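Local structure of putative cell adhesion protein (Parabacteroides distasonis, 3LIU) at residues E339-T342 / K348-K351; S350-Y353 / N357-Y360; G49-G52 / V58-T61. The protein probably serves as a fimbrilin, a FimA/Mfa1-family subunit of bacterial pili with a likely part in cell adhesion. All coordinates share one frame; numbering follows the deposited sequence.

Contact 1: residues E339-T342 / K348-K351; sequences EEVT and KRSK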
ATOM      1  N   GLU A 339       6.983  -9.454  -9.399  1.00 15.01           N
ATOM      2  CA  GLU A 339       8.224 -10.029  -9.888  1.00 17.71           C
ATOM      3  C   GLU A 339       8.505  -9.629 -11.353  1.00 16.81           C
ATOM      4  O   GLU A 339       9.644  -9.344 -11.754  1.00 13.28           O
ATOM      5  CB  GLU A 339       8.112 -11.535  -9.742  1.00 15.71           C
ATOM      6  CG  GLU A 339       9.249 -12.312 -10.399  1.00 34.38           C
ATOM      7  CD  GLU A 339       9.131 -13.809 -10.146  1.00 41.20           C
ATOM      8  OE1 GLU A 339       8.034 -14.381 -10.348  1.00 49.81           O
ATOM      9  OE2 GLU A 339      10.132 -14.398  -9.721  1.00 46.50           O
ATOM     10  N   GLU A 340       7.437  -9.628 -12.137  1.00 16.91           N
ATOM     11  CA  GLU A 340       7.392  -9.076 -13.490  1.00 19.13           C
ATOM     12  C   GLU A 340       6.018  -8.378 -13.647  1.00 17.57           C
ATOM     13  O   GLU A 340       4.952  -8.962 -13.313  1.00 19.64           O
ATOM     14  CB  GLU A 340       7.584 -10.201 -14.525  1.00 21.10           C
ATOM     15  CG  GLU A 340       7.610  -9.741 -16.002  1.00 28.01           C
ATOM     16  CD  GLU A 340       8.899  -9.007 -16.384  1.00 32.87           C
ATOM     17  OE1 GLU A 340       9.892  -9.161 -15.671  1.00 25.03           O
ATOM     18  OE2 GLU A 340       8.923  -8.294 -17.406  1.00 30.64           O
ATOM     19  N   VAL A 341       6.045  -7.147 -14.132  1.00  9.81           N
ATOM     20  CA  VAL A 341       4.839  -6.366 -14.362  1.00 12.58           C
ATOM     21  C   VAL A 341       4.818  -5.786 -15.787  1.00 13.53           C
ATOM     22  O   VAL A 341       5.867  -5.584 -16.425  1.00 14.80           O
ATOM     23  CB  VAL A 341       4.672  -5.239 -13.328  1.00 10.39           C
ATOM     24  CG1 VAL A 341       4.679  -5.848 -11.913  1.00 10.24           C
ATOM     25  CG2 VAL A 341       5.789  -4.137 -13.470  1.00 14.38           C
ATOM     26  N   THR A 342       3.603  -5.561 -16.269  1.00 13.01           N
ATOM     27  CA  THR A 342       3.299  -4.738 -17.420  1.00 14.60           C
ATOM     28  C   THR A 342       2.894  -3.407 -16.853  1.00 14.39           C
ATOM     29  O   THR A 342       2.057  -3.342 -15.945  1.00 15.33           O
ATOM     30  CB  THR A 342       2.169  -5.411 -18.265  1.00 15.91           C
ATOM     31  OG1 THR A 342       2.732  -6.547 -18.905  1.00 18.21           O
ATOM     32  CG2 THR A 342       1.594  -4.492 -19.386  1.00 17.80           C
ATOM     33  N   LYS A 348       7.495  -3.187 -19.726  1.00 21.57           N
ATOM     34  CA  LYS A 348       7.757  -4.313 -18.827  1.00 21.38           C
ATOM     35  C   LYS A 348       8.800  -3.914 -17.801  1.00 20.94           C
ATOM     36  O   LYS A 348       9.772  -3.239 -18.148  1.00 19.00           O
ATOM     37  CB  LYS A 348       8.276  -5.528 -19.587  1.00 21.31           C
ATOM     38  CG  LYS A 348       7.470  -5.953 -20.804  1.00 29.32           C
ATOM     39  CD  LYS A 348       6.138  -6.599 -20.465  1.00 38.78           C
ATOM     40  CE  LYS A 348       5.148  -6.499 -21.673  1.00 48.74           C
ATOM     41  NZ  LYS A 348       3.752  -6.970 -21.378  1.00 41.40           N
ATOM     42  N   ARG A 349       8.595  -4.337 -16.548  1.00 19.56           N
ATOM     43  CA  ARG A 349       9.592  -4.193 -15.489  1.00 19.42           C
ATOM     44  C   ARG A 349       9.737  -5.476 -14.676  1.00 18.91           C
ATOM     45  O   ARG A 349       8.738  -6.151 -14.348  1.00 15.82           O
ATOM     46  CB  ARG A 349       9.212  -3.076 -14.510  1.00 21.57           C
ATOM     47  CG  ARG A 349       9.057  -1.694 -15.090  1.00 20.97           C
ATOM     48  CD  ARG A 349      10.380  -1.125 -15.517  1.00 24.24           C
ATOM     49  NE  ARG A 349      10.209   0.235 -16.008  1.00 31.19           N
ATOM     50  CZ  ARG A 349       9.980   0.582 -17.285  1.00 37.36           C
ATOM     51  NH1 ARG A 349       9.887  -0.318 -18.269  1.00 21.34           N
ATOM     52  NH2 ARG A 349       9.849   1.859 -17.585  1.00 32.38           N
ATOM     53  N   SER A 350      10.980  -5.810 -14.350  1.00 15.59           N
ATOM     54  CA  SER A 350      11.263  -6.955 -13.509  1.00 17.25           C
ATOM     55  C   SER A 350      11.602  -6.404 -12.121  1.00 13.63           C
ATOM     56  O   SER A 350      12.112  -5.301 -11.972  1.00 16.79           O
ATOM     57  CB  SER A 350      12.432  -7.780 -14.064  1.00 18.75           C
ATOM     58  OG  SER A 350      13.619  -7.049 -13.824  1.00 19.86           O
ATOM     59  N   LYS A 351      11.283  -7.182 -11.110  1.00 14.19           N
ATOM     60  CA  LYS A 351      11.587  -6.834  -9.726  1.00 15.15           C
ATOM     61  C   LYS A 351      10.959  -5.520  -9.279  1.00 14.24           C
ATOM     62  O   LYS A 351      11.505  -4.847  -8.450  1.00 12.81           O
ATOM     63  CB  LYS A 351      13.105  -6.862  -9.489  1.00 15.18           C
ATOM     64  CG  LYS A 351      13.711  -8.261  -9.697  1.00 22.00           C
ATOM     65  CD  LYS A 351      15.224  -8.274  -9.626  1.00 35.94           C
ATOM     66  CE  LYS A 351      15.823  -9.574 -10.186  1.00 41.84           C
ATOM     67  NZ  LYS A 351      15.211 -10.815  -9.578  1.00 42.73           N
TER
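Lys-348 and Thr-342 face each other as a non-hydrogen-bonded pair of a short antiparallel hairpin, and their side chains run alongside one another, pointing the same way. The lysine chain bends at chi2 (-72°) and then extends, which carries NZ to Thr-342 OG1 at 2.7 Å, so the hydroxyl oxygen accepts a bond from the ammonium group. With a valine in place of Thr-342, Lys-348 NZ would probably lose this acceptor and its chain would be freer to swing. Between the strands, Val-341 and Arg-349 form the hydrogen-bonded pair: Val-341 N reaches Arg-349 O at 2.9 Å, nearly in line with the C=O bond, and Arg-349 N returns to Val-341 O at 3.0 Å. Lys-351 N donates to Glu-339 O over 2.8 Å, from above the carbonyl plane. Arg-349 folds back on its own strand; NH1 meets Lys-348 O at 2.9 Å, with that oxygen in the guanidinium plane, while NH2 forms a salt bridge with Glu-347. Glu-340 lays its carboxylate over the opposite strand, OE1 lying 3.3 Å from Ser-350 CB, without pairing with Lys-348. The hairpin is largely exposed, but Val-341 is buried against Val-387, Val-389 and Phe-352, and the backbone of Thr-342 bonds to those same two valines of strand 383-391.

Contact 2: residues S350-Y353 / N357-Y360; sequences SKFY and NYKY
Phe-352 points the edge of its ring into one face of Tyr-358, a T-shaped stack with centroids 5.5 Å apart and planes at 75°. Its CZ does the touching, 3.9 Å from Tyr-358 CE2 and displaced toward the rim of the tyrosine ring. With CG anti to the backbone nitrogen (chi1 -162°), the phenyl ring reaches from the loop across to strand 358-366. The same ring meets a second tyrosine along its edge: Tyr-360 OH lies near the phenyl plane, 3.3 Å from Phe-352 CE2. That hydroxyl is also the polar centre of the contact. It donates to Tyr-353 O over 2.6 Å, lying in the carbonyl plane on a lone pair, with a C=O...donor angle of 138°. The backbone nitrogen of Gln-355 donates to Tyr-360 OH in turn, so the phenol oxygen both gives and receives a bond, which should limit its rotation. Here the chain passes from the hairpin of strands 340-343 and 347-350 into strand 358-366, which runs parallel to strand 172-185 and antiparallel to strand 383-391. Tyr-358 and Tyr-360 are two residues apart on that strand and both direct their side chains toward the loop, one offering a ring face and the other a hydroxyl. Val-389 of strand 383-391 packs against the side chains of Phe-352, Tyr-358 and Tyr-360. Tyr-353 points its beta carbon away from the strand, and its ring stacks with His-306, so across this contact it takes part through its carbonyl. Gln-355 holds the loop a second time, its NE2 bonding to Phe-352 O, while the ring of Tyr-358 also meets that of Trp-220.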
ATOM      1  N   SER A 350      10.980  -5.810 -14.350  1.00 15.59           N
ATOM      2  CA  SER A 350      11.263  -6.955 -13.509  1.00 17.25           C
ATOM      3  C   SER A 350      11.602  -6.404 -12.121  1.00 13.63           C
ATOM      4  O   SER A 350      12.112  -5.301 -11.972  1.00 16.79           O
ATOM      5  CB  SER A 350      12.432  -7.780 -14.064  1.00 18.75           C
ATOM      6  OG  SER A 350      13.619  -7.049 -13.824  1.00 19.86           O
ATOM      7  N   LYS A 351      11.283  -7.182 -11.110  1.00 14.19           N
ATOM      8  CA  LYS A 351      11.587  -6.834  -9.726  1.00 15.15           C
ATOM      9  C   LYS A 351      10.959  -5.520  -9.279  1.00 14.24           C
ATOM     10  O   LYS A 351      11.505  -4.847  -8.450  1.00 12.81           O
ATOM     11  CB  LYS A 351      13.105  -6.862  -9.489  1.00 15.18           C
ATOM     12  CG  LYS A 351      13.711  -8.261  -9.697  1.00 22.00           C
ATOM     13  CD  LYS A 351      15.224  -8.274  -9.626  1.00 35.94           C
ATOM     14  CE  LYS A 351      15.823  -9.574 -10.186  1.00 41.84           C
ATOM     15  NZ  LYS A 351      15.211 -10.815  -9.578  1.00 42.73           N
ATOM     16  N   PHE A 352       9.794  -5.178  -9.819  1.00 12.05           N
ATOM     17  CA  PHE A 352       9.042  -3.999  -9.392  1.00 13.09           C
ATOM     18  C   PHE A 352       8.464  -4.228  -7.979  1.00 11.56           C
ATOM     19  O   PHE A 352       8.422  -3.311  -7.144  1.00 11.46           O
ATOM     20  CB  PHE A 352       7.896  -3.758 -10.389  1.00 13.20           C
ATOM     21  CG  PHE A 352       7.320  -2.397 -10.329  1.00 16.74           C
ATOM     22  CD1 PHE A 352       7.944  -1.333 -10.994  1.00 12.89           C
ATOM     23  CD2 PHE A 352       6.144  -2.167  -9.633  1.00 12.30           C
ATOM     24  CE1 PHE A 352       7.407  -0.054 -10.924  1.00 17.82           C
ATOM     25  CE2 PHE A 352       5.588  -0.917  -9.566  1.00 16.13           C
ATOM     26  CZ  PHE A 352       6.213   0.156 -10.208  1.00 13.25           C
ATOM     27  N   TYR A 353       7.948  -5.436  -7.752  1.00 11.35           N
ATOM     28  CA  TYR A 353       7.318  -5.787  -6.485  1.00 12.75           C
ATOM     29  C   TYR A 353       6.219  -4.766  -6.096  1.00 11.25           C
ATOM     30  O   TYR A 353       5.488  -4.289  -6.970  1.00  7.71           O
ATOM     31  CB  TYR A 353       8.407  -6.049  -5.400  1.00 12.59           C
ATOM     32  CG  TYR A 353       9.297  -7.220  -5.781  1.00 14.14           C
ATOM     33  CD1 TYR A 353       8.754  -8.484  -5.950  1.00  9.63           C
ATOM     34  CD2 TYR A 353      10.665  -7.067  -5.984  1.00 17.93           C
ATOM     35  CE1 TYR A 353       9.537  -9.561  -6.308  1.00  7.14           C
ATOM     36  CE2 TYR A 353      11.460  -8.151  -6.347  1.00 13.08           C
ATOM     37  CZ  TYR A 353      10.874  -9.390  -6.504  1.00 14.65           C
ATOM     38  OH  TYR A 353      11.604 -10.487  -6.860  1.00 15.46           O
ATOM     39  N   ASN A 357       0.721   3.438  -4.008  1.00 11.59           N
ATOM     40  CA  ASN A 357      -0.186   4.209  -4.856  1.00 14.44           C
ATOM     41  C   ASN A 357      -0.304   3.674  -6.292  1.00 13.79           C
ATOM     42  O   ASN A 357      -0.506   4.439  -7.226  1.00 12.39           O
ATOM     43  CB  ASN A 357       0.215   5.685  -4.863  1.00 14.67           C
ATOM     44  CG  ASN A 357      -0.965   6.596  -5.204  1.00 15.76           C
ATOM     45  OD1 ASN A 357      -2.066   6.419  -4.698  1.00 19.64           O
ATOM     46  ND2 ASN A 357      -0.731   7.558  -6.053  1.00 14.37           N
ATOM     47  N   TYR A 358      -0.130   2.360  -6.432  1.00 14.70           N
ATOM     48  CA  TYR A 358      -0.385   1.627  -7.660  1.00 13.88           C
ATOM     49  C   TYR A 358      -1.419   0.577  -7.407  1.00 13.68           C
ATOM     50  O   TYR A 358      -1.539   0.064  -6.309  1.00 11.21           O
ATOM     51  CB  TYR A 358       0.876   0.912  -8.168  1.00 16.72           C
ATOM     52  CG  TYR A 358       1.956   1.828  -8.695  1.00 15.42           C
ATOM     53  CD1 TYR A 358       1.826   2.462  -9.929  1.00 16.89           C
ATOM     54  CD2 TYR A 358       3.092   2.080  -7.950  1.00 12.03           C
ATOM     55  CE1 TYR A 358       2.837   3.294 -10.412  1.00 16.00           C
ATOM     56  CE2 TYR A 358       4.077   2.935  -8.399  1.00 17.14           C
ATOM     57  CZ  TYR A 358       3.957   3.518  -9.642  1.00 16.41           C
ATOM     58  OH  TYR A 358       4.954   4.339 -10.080  1.00 19.80           O
ATOM     59  N   LYS A 359      -2.171   0.258  -8.452  1.00 17.47           N
ATOM     60  CA  LYS A 359      -3.115  -0.821  -8.437  1.00 16.41           C
ATOM     61  C   LYS A 359      -2.475  -1.945  -9.230  1.00 16.33           C
ATOM     62  O   LYS A 359      -1.969  -1.723 -10.335  1.00 17.45           O
ATOM     63  CB  LYS A 359      -4.399  -0.429  -9.118  1.00 16.47           C
ATOM     64  CG  LYS A 359      -5.229   0.546  -8.370  1.00 26.65           C
ATOM     65  CD  LYS A 359      -6.669   0.374  -8.783  1.00 27.11           C
ATOM     66  CE  LYS A 359      -7.554   1.218  -7.955  1.00 25.73           C
ATOM     67  NZ  LYS A 359      -8.974   0.780  -8.014  1.00 31.49           N
ATOM     68  N   TYR A 360      -2.482  -3.130  -8.633  1.00 12.45           N
ATOM     69  CA  TYR A 360      -1.966  -4.347  -9.218  1.00 12.33           C
ATOM     70  C   TYR A 360      -3.159  -5.215  -9.611  1.00 14.64           C
ATOM     71  O   TYR A 360      -4.027  -5.535  -8.761  1.00 16.70           O
ATOM     72  CB  TYR A 360      -1.084  -5.073  -8.203  1.00 15.83           C
ATOM     73  CG  TYR A 360       0.188  -4.372  -7.927  1.00  9.39           C
ATOM     74  CD1 TYR A 360       0.224  -3.270  -7.082  1.00 12.73           C
ATOM     75  CD2 TYR A 360       1.383  -4.801  -8.488  1.00 13.77           C
ATOM     76  CE1 TYR A 360       1.421  -2.609  -6.819  1.00  9.53           C
ATOM     77  CE2 TYR A 360       2.573  -4.147  -8.231  1.00 13.27           C
ATOM     78  CZ  TYR A 360       2.593  -3.045  -7.429  1.00 12.03           C
ATOM     79  OH  TYR A 360       3.791  -2.398  -7.197  1.00 12.67           O
TER

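Contact 3: residues G49-G52 / V58-T61; sequences GVFG and VIYT
Val-50 and Val-58 make the hydrogen-bonded pair of this antiparallel hairpin, joined by Val-50 N to Val-58 O at 2.7 Å and by Val-58 N to Val-50 O at 2.9 Å. Their side chains share one face of the sheet, with CB of Val-50 4.5 Å from CB of Val-58. Val-50 CG2 comes to the edge of the Tyr-60 ring, 4.3 Å from CE1. On the other face the neighbouring pair is Gly-49 with Ile-59. Ile-59 CG1 lies 3.9 Å from Gly-49 CA, and CD1 reaches Phe-51 CZ at 3.8 Å. Phe-51 has CG beside its backbone nitrogen (chi1 -62°), and its ring extends back over Gly-49, where a beta carbon would clash with Phe-51 CE2. Further out, helix 106-110 packs on this face, Ile-106 against Phe-51 and Phe-109 against Ile-59. Tyr-80 touches Val-58 on the valine face, and Val-74 and Gln-77 touch Tyr-60. Backbone bonds from Gly-49 to Val-87 and from Phe-51 to His-85 fix the far edge of strand 45-52 to strand 82-90. The side chains meeting across the hairpin do so through carbon alone, so polar pairing between the segments falls to the backbone, and hydrophobic packing holds both faces.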
ATOM      1  N   GLY A  49       2.993  19.212   9.477  1.00  9.69           N
ATOM      2  CA  GLY A  49       4.197  19.435  10.270  1.00 11.81           C
ATOM      3  C   GLY A  49       4.954  20.573   9.637  1.00 11.39           C
ATOM      4  O   GLY A  49       5.300  20.500   8.430  1.00 10.63           O
ATOM      5  N   VAL A  50       5.209  21.617  10.424  1.00  9.72           N
ATOM      6  CA  VAL A  50       6.000  22.774   9.945  1.00 11.39           C
ATOM      7  C   VAL A  50       7.303  22.847  10.761  1.00 11.74           C
ATOM      8  O   VAL A  50       7.249  23.026  11.976  1.00 11.38           O
ATOM      9  CB  VAL A  50       5.206  24.087  10.180  1.00 11.48           C
ATOM     10  CG1 VAL A  50       5.922  25.292   9.537  1.00  9.74           C
ATOM     11  CG2 VAL A  50       3.800  23.963   9.625  1.00  7.79           C
ATOM     12  N   PHE A  51       8.453  22.726  10.109  1.00 11.05           N
ATOM     13  CA  PHE A  51       9.742  22.640  10.812  1.00 13.56           C
ATOM     14  C   PHE A  51      10.682  23.751  10.327  1.00 14.80           C
ATOM     15  O   PHE A  51      11.166  23.761   9.181  1.00 14.88           O
ATOM     16  CB  PHE A  51      10.360  21.233  10.634  1.00 14.84           C
ATOM     17  CG  PHE A  51       9.520  20.119  11.219  1.00 16.29           C
ATOM     18  CD1 PHE A  51       9.670  19.717  12.536  1.00 18.29           C
ATOM     19  CD2 PHE A  51       8.561  19.491  10.454  1.00 13.66           C
ATOM     20  CE1 PHE A  51       8.884  18.678  13.062  1.00 18.06           C
ATOM     21  CE2 PHE A  51       7.784  18.492  10.959  1.00 15.97           C
ATOM     22  CZ  PHE A  51       7.940  18.072  12.268  1.00 20.05           C
ATOM     23  N   GLY A  52      10.918  24.717  11.196  1.00 14.43           N
ATOM     24  CA  GLY A  52      11.742  25.859  10.821  1.00 18.16           C
ATOM     25  C   GLY A  52      13.176  25.411  10.649  1.00 18.39           C
ATOM     26  O   GLY A  52      13.605  24.466  11.281  1.00 17.38           O
ATOM     27  N   VAL A  58       6.037  23.364  14.541  1.00 15.07           N
ATOM     28  CA  VAL A  58       4.620  23.414  14.832  1.00 14.39           C
ATOM     29  C   VAL A  58       3.952  22.294  14.066  1.00 14.53           C
ATOM     30  O   VAL A  58       4.060  22.227  12.823  1.00 14.93           O
ATOM     31  CB  VAL A  58       3.989  24.754  14.417  1.00 14.93           C
ATOM     32  CG1 VAL A  58       2.547  24.815  14.855  1.00 15.15           C
ATOM     33  CG2 VAL A  58       4.745  25.924  15.068  1.00 19.09           C
ATOM     34  N   ILE A  59       3.276  21.406  14.788  1.00 12.97           N
ATOM     35  CA  ILE A  59       2.530  20.288  14.177  1.00 12.60           C
ATOM     36  C   ILE A  59       1.108  20.285  14.684  1.00 12.99           C
ATOM     37  O   ILE A  59       0.891  20.451  15.880  1.00  9.05           O
ATOM     38  CB  ILE A  59       3.132  18.912  14.524  1.00 14.48           C
ATOM     39  CG1 ILE A  59       4.621  18.854  14.115  1.00 17.68           C
ATOM     40  CG2 ILE A  59       2.305  17.763  13.848  1.00 11.03           C
ATOM     41  CD1 ILE A  59       5.586  18.757  15.230  1.00 17.04           C
ATOM     42  N   TYR A  60       0.143  20.108  13.788  1.00 12.22           N
ATOM     43  CA  TYR A  60      -1.261  20.140  14.156  1.00 11.78           C
ATOM     44  C   TYR A  60      -2.092  19.279  13.244  1.00 11.38           C
ATOM     45  O   TYR A  60      -1.697  18.988  12.109  1.00 11.30           O
ATOM     46  CB  TYR A  60      -1.813  21.564  14.121  1.00 13.72           C
ATOM     47  CG  TYR A  60      -1.614  22.257  12.800  1.00 12.46           C
ATOM     48  CD1 TYR A  60      -0.389  22.816  12.478  1.00 13.73           C
ATOM     49  CD2 TYR A  60      -2.649  22.377  11.878  1.00 11.56           C
ATOM     50  CE1 TYR A  60      -0.189  23.489  11.263  1.00 16.21           C
ATOM     51  CE2 TYR A  60      -2.450  23.046  10.649  1.00 11.14           C
ATOM     52  CZ  TYR A  60      -1.200  23.575  10.361  1.00 16.08           C
ATOM     53  OH  TYR A  60      -0.948  24.228   9.191  1.00 17.28           O
ATOM     54  N   THR A  61      -3.273  18.914  13.727  1.00 10.97           N
ATOM     55  CA  THR A  61      -4.231  18.101  12.957  1.00 12.95           C
ATOM     56  C   THR A  61      -5.605  18.754  13.012  1.00 14.25           C
ATOM     57  O   THR A  61      -6.067  19.147  14.084  1.00 16.63           O
ATOM     58  CB  THR A  61      -4.339  16.642  13.461  1.00 12.86           C
ATOM     59  OG1 THR A  61      -3.083  15.980  13.314  1.00 13.79           O
ATOM     60  CG2 THR A  61      -5.398  15.819  12.619  1.00 11.49           C
TER

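Overall arrangement
Contacts 1 and 2 are neighbours that share Ser-350 and Lys-351, with centres 8 Å apart; Glu-339 CA packs on Tyr-353 CE1 at 3.8 Å, and both contacts rest on strand 383-391. Contact 3 stands apart, in the part of the chain that matches the FimA family, its centre about 39 Å from that of contact 1 and on the opposite side of the chain's centre. Contacts 1 and 3 are both antiparallel hairpins, yet the first is a surface ladder carrying charged side chains and the second a buried one lined with apolar groups. Contact 2, partly buried, differs from both: aromatic rings and a phenol join a loop to a strand, without a beta ladder.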